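Local atomic coordinates of GTPase-activating protein GYP1 (Saccharomyces cerevisiae, PDB entry 1FKM), a protein that accelerates GTP hydrolysis by Ypt/Rab-type GTPases, supplying arginine and glutamine fingers in trans, and negatively regulates YPT1 at the Golgi and YPT7 at the vacuole. Residues T19-S30 and L45-K55; R202-L210 and N325-A333. All blocks are in the same frame, centred on the assembly; numbering follows the deposited sequence.

Contact 1: residues T19-S30 and L45-K55; sequences TIINQQDLRQIS and LLIGYLPVNTK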
loop_
_atom_site.group_PDB
_atom_site.type_symbol
_atom_site.label_atom_id
_atom_site.label_comp_id
_atom_site.label_asym_id
_atom_site.label_seq_id
_atom_site.Cartn_x
_atom_site.Cartn_y
_atom_site.Cartn_z
ATOM N N THR A 19 -0.946 -14.917 -24.467
ATOM C CA THR A 19 -2.398 -14.788 -24.593
ATOM C C THR A 19 -3.075 -14.703 -23.223
ATOM O O THR A 19 -3.613 -13.655 -22.860
ATOM C CB THR A 19 -3.012 -15.954 -25.393
ATOM O OG1 THR A 19 -2.385 -16.038 -26.678
ATOM C CG2 THR A 19 -4.500 -15.725 -25.596
ATOM N N ILE A 20 -3.061 -15.800 -22.473
ATOM C CA ILE A 20 -3.658 -15.812 -21.137
ATOM C C ILE A 20 -2.542 -15.963 -20.112
ATOM O O ILE A 20 -1.912 -17.014 -20.021
ATOM C CB ILE A 20 -4.653 -16.977 -20.954
ATOM C CG1 ILE A 20 -5.762 -16.890 -22.004
ATOM C CG2 ILE A 20 -5.252 -16.923 -19.554
ATOM C CD1 ILE A 20 -6.782 -18.005 -21.913
ATOM N N ILE A 21 -2.297 -14.908 -19.345
ATOM C CA ILE A 21 -1.237 -14.924 -18.343
ATOM C C ILE A 21 -1.536 -15.887 -17.199
ATOM O O ILE A 21 -2.634 -15.879 -16.640
ATOM C CB ILE A 21 -1.005 -13.502 -17.781
ATOM C CG1 ILE A 21 -0.609 -12.569 -18.930
ATOM C CG2 ILE A 21 0.092 -13.519 -16.710
ATOM C CD1 ILE A 21 -0.466 -11.118 -18.540
ATOM N N ASN A 22 -0.554 -16.719 -16.857
ATOM C CA ASN A 22 -0.705 -17.690 -15.775
ATOM C C ASN A 22 -0.496 -17.050 -14.401
ATOM O O ASN A 22 0.639 -16.866 -13.953
ATOM C CB ASN A 22 0.292 -18.839 -15.959
ATOM C CG ASN A 22 0.104 -19.939 -14.936
ATOM O OD1 ASN A 22 0.161 -19.697 -13.733
ATOM N ND2 ASN A 22 -0.123 -21.157 -15.412
ATOM N N GLN A 23 -1.605 -16.731 -13.738
ATOM C CA GLN A 23 -1.607 -16.100 -12.418
ATOM C C GLN A 23 -0.746 -16.846 -11.399
ATOM O O GLN A 23 -0.050 -16.225 -10.587
ATOM C CB GLN A 23 -3.047 -16.010 -11.897
ATOM C CG GLN A 23 -3.223 -15.184 -10.631
ATOM C CD GLN A 23 -3.160 -13.691 -10.893
ATOM O OE1 GLN A 23 -2.180 -13.186 -11.441
ATOM N NE2 GLN A 23 -4.208 -12.975 -10.500
ATOM N N GLN A 24 -0.805 -18.175 -11.433
ATOM C CA GLN A 24 -0.024 -18.997 -10.514
ATOM C C GLN A 24 1.469 -18.757 -10.672
ATOM O O GLN A 24 2.174 -18.501 -9.692
ATOM C CB GLN A 24 -0.308 -20.484 -10.740
ATOM C CG GLN A 24 -1.639 -20.974 -10.201
ATOM C CD GLN A 24 -1.748 -22.490 -10.245
ATOM O OE1 GLN A 24 -0.912 -23.200 -9.679
ATOM N NE2 GLN A 24 -2.779 -22.994 -10.916
ATOM N N ASP A 25 1.957 -18.859 -11.904
ATOM C CA ASP A 25 3.374 -18.644 -12.159
ATOM C C ASP A 25 3.765 -17.234 -11.735
ATOM O O ASP A 25 4.803 -17.029 -11.111
ATOM C CB ASP A 25 3.698 -18.830 -13.646
ATOM C CG ASP A 25 3.506 -20.260 -14.115
ATOM O OD1 ASP A 25 3.881 -21.190 -13.369
ATOM O OD2 ASP A 25 2.997 -20.454 -15.238
ATOM N N LEU A 26 2.915 -16.267 -12.058
ATOM C CA LEU A 26 3.194 -14.872 -11.724
ATOM C C LEU A 26 3.306 -14.628 -10.214
ATOM O O LEU A 26 4.228 -13.953 -9.754
ATOM C CB LEU A 26 2.111 -13.971 -12.329
ATOM C CG LEU A 26 2.319 -12.463 -12.175
ATOM C CD1 LEU A 26 3.633 -12.054 -12.838
ATOM C CD2 LEU A 26 1.133 -11.716 -12.794
ATOM N N ARG A 27 2.366 -15.172 -9.449
ATOM C CA ARG A 27 2.375 -15.021 -7.996
ATOM C C ARG A 27 3.625 -15.660 -7.391
ATOM O O ARG A 27 4.253 -15.104 -6.489
ATOM C CB ARG A 27 1.147 -15.691 -7.379
ATOM C CG ARG A 27 -0.168 -14.974 -7.599
ATOM C CD ARG A 27 -1.291 -15.701 -6.863
ATOM N NE ARG A 27 -0.951 -15.922 -5.460
ATOM C CZ ARG A 27 -1.745 -16.520 -4.575
ATOM N NH1 ARG A 27 -2.940 -16.964 -4.942
ATOM N NH2 ARG A 27 -1.343 -16.673 -3.319
ATOM N N GLN A 28 3.977 -16.837 -7.892
ATOM C CA GLN A 28 5.137 -17.568 -7.397
ATOM C C GLN A 28 6.441 -16.782 -7.483
ATOM O O GLN A 28 7.182 -16.690 -6.505
ATOM C CB GLN A 28 5.277 -18.885 -8.164
ATOM C CG GLN A 28 6.550 -19.650 -7.860
ATOM C CD GLN A 28 6.649 -20.939 -8.651
ATOM O OE1 GLN A 28 6.644 -20.927 -9.883
ATOM N NE2 GLN A 28 6.737 -22.061 -7.944
ATOM N N ILE A 29 6.726 -16.217 -8.650
ATOM C CA ILE A 29 7.956 -15.464 -8.822
ATOM C C ILE A 29 7.889 -14.071 -8.203
ATOM O O ILE A 29 8.885 -13.585 -7.667
ATOM C CB ILE A 29 8.339 -15.346 -10.326
ATOM C CG1 ILE A 29 9.722 -14.705 -10.459
ATOM C CG2 ILE A 29 7.290 -14.533 -11.080
ATOM C CD1 ILE A 29 10.289 -14.739 -11.873
ATOM N N SER A 30 6.719 -13.440 -8.257
ATOM C CA SER A 30 6.549 -12.093 -7.712
ATOM C C SER A 30 6.736 -12.008 -6.204
ATOM O O SER A 30 7.083 -10.951 -5.685
ATOM C CB SER A 30 5.166 -11.537 -8.068
ATOM O OG SER A 30 5.017 -11.368 -9.468
ATOM N N LEU A 45 -2.191 -6.834 -12.366
ATOM C CA LEU A 45 -2.638 -8.211 -12.573
ATOM C C LEU A 45 -2.868 -8.914 -11.234
ATOM O O LEU A 45 -3.885 -9.574 -11.038
ATOM C CB LEU A 45 -1.604 -9.001 -13.387
ATOM C CG LEU A 45 -1.483 -8.692 -14.885
ATOM C CD1 LEU A 45 -0.207 -9.318 -15.441
ATOM C CD2 LEU A 45 -2.718 -9.226 -15.616
ATOM N N LEU A 46 -1.933 -8.755 -10.301
ATOM C CA LEU A 46 -2.056 -9.417 -9.005
ATOM C C LEU A 46 -3.217 -8.935 -8.143
ATOM O O LEU A 46 -3.819 -9.723 -7.415
ATOM C CB LEU A 46 -0.750 -9.280 -8.215
ATOM C CG LEU A 46 0.464 -9.999 -8.813
ATOM C CD1 LEU A 46 1.718 -9.658 -8.003
ATOM C CD2 LEU A 46 0.212 -11.506 -8.824
ATOM N N ILE A 47 -3.537 -7.650 -8.222
ATOM C CA ILE A 47 -4.619 -7.108 -7.409
ATOM C C ILE A 47 -6.000 -7.374 -8.021
ATOM O O ILE A 47 -7.031 -7.067 -7.414
ATOM C CB ILE A 47 -4.416 -5.587 -7.160
ATOM C CG1 ILE A 47 -5.208 -5.161 -5.922
ATOM C CG2 ILE A 47 -4.838 -4.781 -8.389
ATOM C CD1 ILE A 47 -4.937 -3.744 -5.487
ATOM N N GLY A 48 -6.012 -7.951 -9.215
ATOM C CA GLY A 48 -7.269 -8.275 -9.872
ATOM C C GLY A 48 -7.898 -7.162 -10.687
ATOM O O GLY A 48 -9.110 -7.149 -10.900
ATOM N N TYR A 49 -7.082 -6.221 -11.148
ATOM C CA TYR A 49 -7.595 -5.114 -11.938
ATOM C C TYR A 49 -7.468 -5.465 -13.412
ATOM O O TYR A 49 -8.465 -5.609 -14.114
ATOM C CB TYR A 49 -6.814 -3.832 -11.617
ATOM C CG TYR A 49 -7.191 -2.634 -12.463
ATOM C CD1 TYR A 49 -8.506 -2.176 -12.523
ATOM C CD2 TYR A 49 -6.212 -1.922 -13.164
ATOM C CE1 TYR A 49 -8.837 -1.029 -13.254
ATOM C CE2 TYR A 49 -6.532 -0.779 -13.893
ATOM C CZ TYR A 49 -7.841 -0.338 -13.931
ATOM O OH TYR A 49 -8.139 0.812 -14.627
ATOM N N LEU A 50 -6.235 -5.618 -13.876
ATOM C CA LEU A 50 -5.990 -5.966 -15.266
ATOM C C LEU A 50 -6.344 -7.437 -15.496
ATOM O O LEU A 50 -5.899 -8.315 -14.758
ATOM C CB LEU A 50 -4.519 -5.724 -15.607
ATOM C CG LEU A 50 -4.113 -5.693 -17.081
ATOM C CD1 LEU A 50 -4.785 -4.506 -17.786
ATOM C CD2 LEU A 50 -2.608 -5.565 -17.176
ATOM N N PRO A 51 -7.172 -7.725 -16.515
ATOM C CA PRO A 51 -7.531 -9.125 -16.770
ATOM C C PRO A 51 -6.339 -9.938 -17.276
ATOM O O PRO A 51 -5.497 -9.424 -18.006
ATOM C CB PRO A 51 -8.662 -9.015 -17.801
ATOM C CG PRO A 51 -8.380 -7.722 -18.500
ATOM C CD PRO A 51 -7.945 -6.810 -17.375
ATOM N N VAL A 52 -6.260 -11.205 -16.878
ATOM C CA VAL A 52 -5.152 -12.051 -17.315
ATOM C C VAL A 52 -5.231 -12.391 -18.803
ATOM O O VAL A 52 -4.218 -12.705 -19.423
ATOM C CB VAL A 52 -5.072 -13.352 -16.487
ATOM C CG1 VAL A 52 -4.692 -13.013 -15.049
ATOM C CG2 VAL A 52 -6.407 -14.099 -16.535
ATOM N N ASN A 53 -6.431 -12.334 -19.376
ATOM C CA ASN A 53 -6.595 -12.598 -20.805
ATOM C C ASN A 53 -6.206 -11.302 -21.509
ATOM O O ASN A 53 -6.967 -10.336 -21.496
ATOM C CB ASN A 53 -8.049 -12.935 -21.131
ATOM C CG ASN A 53 -8.242 -13.341 -22.583
ATOM O OD1 ASN A 53 -7.514 -12.889 -23.467
ATOM N ND2 ASN A 53 -9.239 -14.186 -22.836
ATOM N N THR A 54 -5.026 -11.281 -22.119
ATOM C CA THR A 54 -4.526 -10.085 -22.795
ATOM C C THR A 54 -5.463 -9.505 -23.849
ATOM O O THR A 54 -5.483 -8.292 -24.065
ATOM C CB THR A 54 -3.147 -10.346 -23.445
ATOM O OG1 THR A 54 -3.259 -11.393 -24.418
ATOM C CG2 THR A 54 -2.133 -10.755 -22.387
ATOM N N LYS A 55 -6.244 -10.360 -24.497
ATOM C CA LYS A 55 -7.173 -9.898 -25.524
ATOM C C LYS A 55 -8.307 -9.047 -24.961
ATOM O O LYS A 55 -8.998 -8.358 -25.710
ATOM C CB LYS A 55 -7.770 -11.089 -26.278
ATOM C CG LYS A 55 -6.749 -11.948 -26.998
ATOM C CD LYS A 55 -6.706 -13.351 -26.417
ATOM C CE LYS A 55 -8.050 -14.051 -26.547
ATOM N NZ LYS A 55 -8.037 -15.384 -25.892
#

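Contact 2: residues R202-L210 and N325-A333; sequences RQVKNLSQL and NEFHVFVCA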
loop_
_atom_site.group_PDB
_atom_site.type_symbol
_atom_site.label_atom_id
_atom_site.label_comp_id
_atom_site.label_asym_id
_atom_site.label_seq_id
_atom_site.Cartn_x
_atom_site.Cartn_y
_atom_site.Cartn_z
ATOM N N ARG A 202 -9.468 -4.684 15.973
ATOM C CA ARG A 202 -9.394 -6.142 15.989
ATOM C C ARG A 202 -7.974 -6.592 15.629
ATOM O O ARG A 202 -7.459 -7.559 16.186
ATOM C CB ARG A 202 -10.394 -6.727 14.989
ATOM C CG ARG A 202 -10.478 -8.243 14.998
ATOM C CD ARG A 202 -11.517 -8.738 14.001
ATOM N NE ARG A 202 -11.175 -8.371 12.628
ATOM C CZ ARG A 202 -11.893 -7.549 11.866
ATOM N NH1 ARG A 202 -13.006 -6.999 12.340
ATOM N NH2 ARG A 202 -11.498 -7.278 10.629
ATOM N N GLN A 203 -7.354 -5.892 14.684
ATOM C CA GLN A 203 -5.986 -6.200 14.256
ATOM C C GLN A 203 -5.003 -5.988 15.406
ATOM O O GLN A 203 -4.111 -6.808 15.642
ATOM C CB GLN A 203 -5.583 -5.297 13.089
ATOM C CG GLN A 203 -6.145 -5.702 11.741
ATOM C CD GLN A 203 -5.494 -6.960 11.206
ATOM O OE1 GLN A 203 -5.813 -8.072 11.636
ATOM N NE2 GLN A 203 -4.561 -6.789 10.271
ATOM N N VAL A 204 -5.159 -4.873 16.109
ATOM C CA VAL A 204 -4.280 -4.558 17.227
ATOM C C VAL A 204 -4.452 -5.602 18.331
ATOM O O VAL A 204 -3.473 -6.013 18.957
ATOM C CB VAL A 204 -4.570 -3.141 17.775
ATOM C CG1 VAL A 204 -3.761 -2.881 19.042
ATOM C CG2 VAL A 204 -4.206 -2.106 16.713
ATOM N N LYS A 205 -5.688 -6.039 18.561
ATOM C CA LYS A 205 -5.949 -7.063 19.580
ATOM C C LYS A 205 -5.292 -8.383 19.165
ATOM O O LYS A 205 -4.734 -9.104 19.999
ATOM C CB LYS A 205 -7.455 -7.283 19.753
ATOM C CG LYS A 205 -8.204 -6.070 20.270
ATOM C CD LYS A 205 -9.711 -6.283 20.226
ATOM C CE LYS A 205 -10.462 -5.021 20.636
ATOM N NZ LYS A 205 -11.939 -5.196 20.532
ATOM N N ASN A 206 -5.377 -8.695 17.873
ATOM C CA ASN A 206 -4.785 -9.914 17.330
ATOM C C ASN A 206 -3.268 -9.891 17.476
ATOM O O ASN A 206 -2.657 -10.918 17.776
ATOM C CB ASN A 206 -5.168 -10.084 15.854
ATOM C CG ASN A 206 -6.602 -10.555 15.674
ATOM O OD1 ASN A 206 -7.133 -10.554 14.564
ATOM N ND2 ASN A 206 -7.230 -10.969 16.764
ATOM N N LEU A 207 -2.660 -8.726 17.266
ATOM C CA LEU A 207 -1.209 -8.589 17.400
ATOM C C LEU A 207 -0.829 -8.763 18.865
ATOM O O LEU A 207 0.160 -9.415 19.192
ATOM C CB LEU A 207 -0.741 -7.212 16.909
ATOM C CG LEU A 207 0.732 -6.845 17.144
ATOM C CD1 LEU A 207 1.641 -7.816 16.386
ATOM C CD2 LEU A 207 0.981 -5.407 16.696
ATOM N N SER A 208 -1.634 -8.175 19.743
ATOM C CA SER A 208 -1.412 -8.249 21.181
ATOM C C SER A 208 -1.414 -9.703 21.653
ATOM O O SER A 208 -0.551 -10.120 22.433
ATOM C CB SER A 208 -2.517 -7.469 21.904
ATOM O OG SER A 208 -2.301 -7.459 23.298
ATOM N N GLN A 209 -2.394 -10.467 21.178
ATOM C CA GLN A 209 -2.533 -11.873 21.546
ATOM C C GLN A 209 -1.404 -12.719 20.975
ATOM O O GLN A 209 -0.915 -13.645 21.625
ATOM C CB GLN A 209 -3.874 -12.419 21.050
ATOM C CG GLN A 209 -5.099 -11.844 21.755
ATOM C CD GLN A 209 -5.217 -12.297 23.200
ATOM O OE1 GLN A 209 -4.411 -11.923 24.052
ATOM N NE2 GLN A 209 -6.225 -13.117 23.482
ATOM N N LEU A 210 -1.000 -12.403 19.751
ATOM C CA LEU A 210 0.075 -13.129 19.089
ATOM C C LEU A 210 1.372 -12.971 19.878
ATOM O O LEU A 210 2.060 -13.951 20.159
ATOM C CB LEU A 210 0.285 -12.586 17.672
ATOM C CG LEU A 210 0.377 -13.567 16.503
ATOM C CD1 LEU A 210 0.894 -12.814 15.278
ATOM C CD2 LEU A 210 1.299 -14.736 16.842
ATOM N N ASN A 325 -5.262 -8.741 6.067
ATOM C CA ASN A 325 -5.181 -8.458 7.502
ATOM C C ASN A 325 -4.365 -9.516 8.249
ATOM O O ASN A 325 -3.529 -9.193 9.096
ATOM C CB ASN A 325 -6.590 -8.378 8.105
ATOM C CG ASN A 325 -7.133 -6.955 8.141
ATOM O OD1 ASN A 325 -8.318 -6.739 8.389
ATOM N ND2 ASN A 325 -6.263 -5.981 7.909
ATOM N N GLU A 326 -4.618 -10.780 7.936
ATOM C CA GLU A 326 -3.914 -11.886 8.575
ATOM C C GLU A 326 -2.411 -11.802 8.336
ATOM O O GLU A 326 -1.630 -11.786 9.284
ATOM C CB GLU A 326 -4.449 -13.219 8.049
ATOM C CG GLU A 326 -3.720 -14.441 8.582
ATOM C CD GLU A 326 -4.227 -15.734 7.968
ATOM O OE1 GLU A 326 -5.208 -15.686 7.196
ATOM O OE2 GLU A 326 -3.642 -16.799 8.258
ATOM N N PHE A 327 -2.002 -11.740 7.074
ATOM C CA PHE A 327 -0.581 -11.667 6.768
ATOM C C PHE A 327 0.070 -10.436 7.399
ATOM O O PHE A 327 1.193 -10.507 7.904
ATOM C CB PHE A 327 -0.349 -11.636 5.253
ATOM C CG PHE A 327 1.098 -11.712 4.870
ATOM C CD1 PHE A 327 1.873 -12.809 5.248
ATOM C CD2 PHE A 327 1.700 -10.679 4.156
ATOM C CE1 PHE A 327 3.231 -12.875 4.922
ATOM C CE2 PHE A 327 3.054 -10.733 3.825
ATOM C CZ PHE A 327 3.823 -11.836 4.210
ATOM N N HIS A 328 -0.635 -9.308 7.379
ATOM C CA HIS A 328 -0.087 -8.083 7.943
ATOM C C HIS A 328 0.176 -8.206 9.436
ATOM O O HIS A 328 1.165 -7.676 9.941
ATOM C CB HIS A 328 -1.011 -6.886 7.685
ATOM C CG HIS A 328 -0.397 -5.573 8.059
ATOM N ND1 HIS A 328 0.780 -5.118 7.501
ATOM C CD2 HIS A 328 -0.775 -4.630 8.957
ATOM C CE1 HIS A 328 1.100 -3.956 8.040
ATOM N NE2 HIS A 328 0.175 -3.638 8.927
ATOM N N VAL A 329 -0.709 -8.900 10.144
ATOM C CA VAL A 329 -0.537 -9.080 11.583
ATOM C C VAL A 329 0.750 -9.853 11.869
ATOM O O VAL A 329 1.466 -9.538 12.812
ATOM C CB VAL A 329 -1.731 -9.832 12.212
ATOM C CG1 VAL A 329 -1.406 -10.238 13.642
ATOM C CG2 VAL A 329 -2.961 -8.937 12.204
ATOM N N PHE A 330 1.048 -10.863 11.057
ATOM C CA PHE A 330 2.274 -11.625 11.266
ATOM C C PHE A 330 3.520 -10.817 10.927
ATOM O O PHE A 330 4.555 -10.964 11.586
ATOM C CB PHE A 330 2.234 -12.936 10.477
ATOM C CG PHE A 330 1.359 -13.978 11.112
ATOM C CD1 PHE A 330 1.839 -14.742 12.173
ATOM C CD2 PHE A 330 0.040 -14.156 10.700
ATOM C CE1 PHE A 330 1.016 -15.667 12.818
ATOM C CE2 PHE A 330 -0.792 -15.080 11.336
ATOM C CZ PHE A 330 -0.301 -15.839 12.401
ATOM N N VAL A 331 3.431 -9.967 9.905
ATOM C CA VAL A 331 4.559 -9.117 9.539
ATOM C C VAL A 331 4.812 -8.147 10.702
ATOM O O VAL A 331 5.960 -7.882 11.063
ATOM C CB VAL A 331 4.263 -8.306 8.250
ATOM C CG1 VAL A 331 5.359 -7.272 8.008
ATOM C CG2 VAL A 331 4.167 -9.244 7.063
ATOM N N CYS A 332 3.738 -7.617 11.285
ATOM C CA CYS A 332 3.874 -6.692 12.407
ATOM C C CYS A 332 4.477 -7.385 13.622
ATOM O O CYS A 332 5.282 -6.796 14.340
ATOM C CB CYS A 332 2.520 -6.086 12.783
ATOM S SG CYS A 332 1.928 -4.827 11.625
ATOM N N ALA A 333 4.086 -8.632 13.853
ATOM C CA ALA A 333 4.618 -9.385 14.986
ATOM C C ALA A 333 6.115 -9.649 14.788
ATOM O O ALA A 333 6.911 -9.462 15.709
ATOM C CB ALA A 333 3.860 -10.709 15.140
#

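Contact 1: residues T19-S30 and L45-K55
The amide of Gln23 meets the last turn around Leu45 and Leu46 by edge and face. Leu45 O lies almost in its plane at the NE2 edge, where Gln23 NE2 makes a weak, nearly straight bond to it (3.5 Å, 171° at the hydrogen). Leu46 CD2 stands over one face, displaced toward OE1, which is buried and has no polar partner in the model. A bend at chi2 (76°) turns the amide this way. The carbonyl of Thr19 is gripped twice: Thr54 OG1 lies in its plane, on a lone pair (2.8 Å from Thr19 O), and Thr54 N comes almost head-on (2.9 Å, C=O...N 176°). With Ile21 N to Val52 O, also 2.9 Å, this makes Ile20 and Asn53 a non-hydrogen-bonded antiparallel pair, an isolated bridge in an all-helical TBC domain. Ile21 CD1 packs crosswise on Leu45 CD1 (3.6 Å), which also meets Leu26 CD2 at 3.8 Å. Leu46 is a knob among Gln23, Leu26, Arg27 and Ser30, its CD2 3.7 Å from Arg27 CG. Beyond it a Schellman motif at Gly48 turns the chain away. Among the neighbouring helices, 39-46 sets Val42 against Leu26 and Ser30, while 4-15 supplies Phe11 against Ser30 and Leu15 against Leu45.

Contact 2: residues R202-L210 and N325-A333
Val329 enters helix 202-210 as a knob into a hole formed by Gln203, Asn206, Leu207 and Leu210, the central element of a helix-helix packing in the all-helical TBC domain. The axes of the two segments approach to 9.6 Å and cross at -47°, their N-to-C directions pointing broadly the same way. Val329 and Leu207 mark the closest backbones, with CA atoms 5.9 Å apart. The two methyls of Val329 divide the work: CG1 reaches Leu210 CD1 at 3.8 Å, whereas CG2 lies on one side of the Gln203 amide plane, toward OE1. The Asn325 amide covers the other face of that group, the two planes 33° apart. Gln203 NE2 donates to Asn325 O at 2.9 Å, with that oxygen almost in the Gln203 amide plane; the helical donor Val329 N reaches the same oxygen from the opposite face of its carbonyl plane.

On the apolar side, Leu210 CD1 is shared. It touches Ala333 CB at 3.6 Å and lies over one face of the Phe330 ring, 4.1 Å from the centroid and 28° off the normal, a CH-pi contact. Leu207 uses CD1 as well, set against Ala333 CB at 3.9 Å and the CB of Cys332; its CG stands anti to the backbone N, which carries the branch across to this turn.

Arg202 NH2 stays 3.9 Å from Asn325 OD1, which lies at the guanidinium edge, near its plane; the salt bridge of Arg202, through NH1, is with Asp191. Asn325 ND2 is hydrogen-bonded to Asn192 OD1. Farther out, Met237 of helix 230-238 touches Gln203, Leu207, His328 and Cys332, and so bears on both helices. His328 is bonded through ND1 to Tyr257 OH and through NE2 to Trp236 O.

How the contacts relate
Contact 1 closes before contact 2 opens along the chain, so the two are in series, each joining its own pair of helices: 23-30 with helix 39-46, then 198-214 with 324-338. Their centres lie 29 Å apart and their nearest atoms about 10 Å, without touching. Contact 1 is local, spanning 14 intervening residues, whereas contact 2 bridges 114, including the unmodelled 263-322. Helix 247-261 borders both: Ser259 O receives a weak bond from Arg27 of contact 1, and Tyr257 bonds to His328 of contact 2. Both lie away from the finger residues Arg96 and Gln131, and so join parts of the helical framework rather than forming the catalytic site.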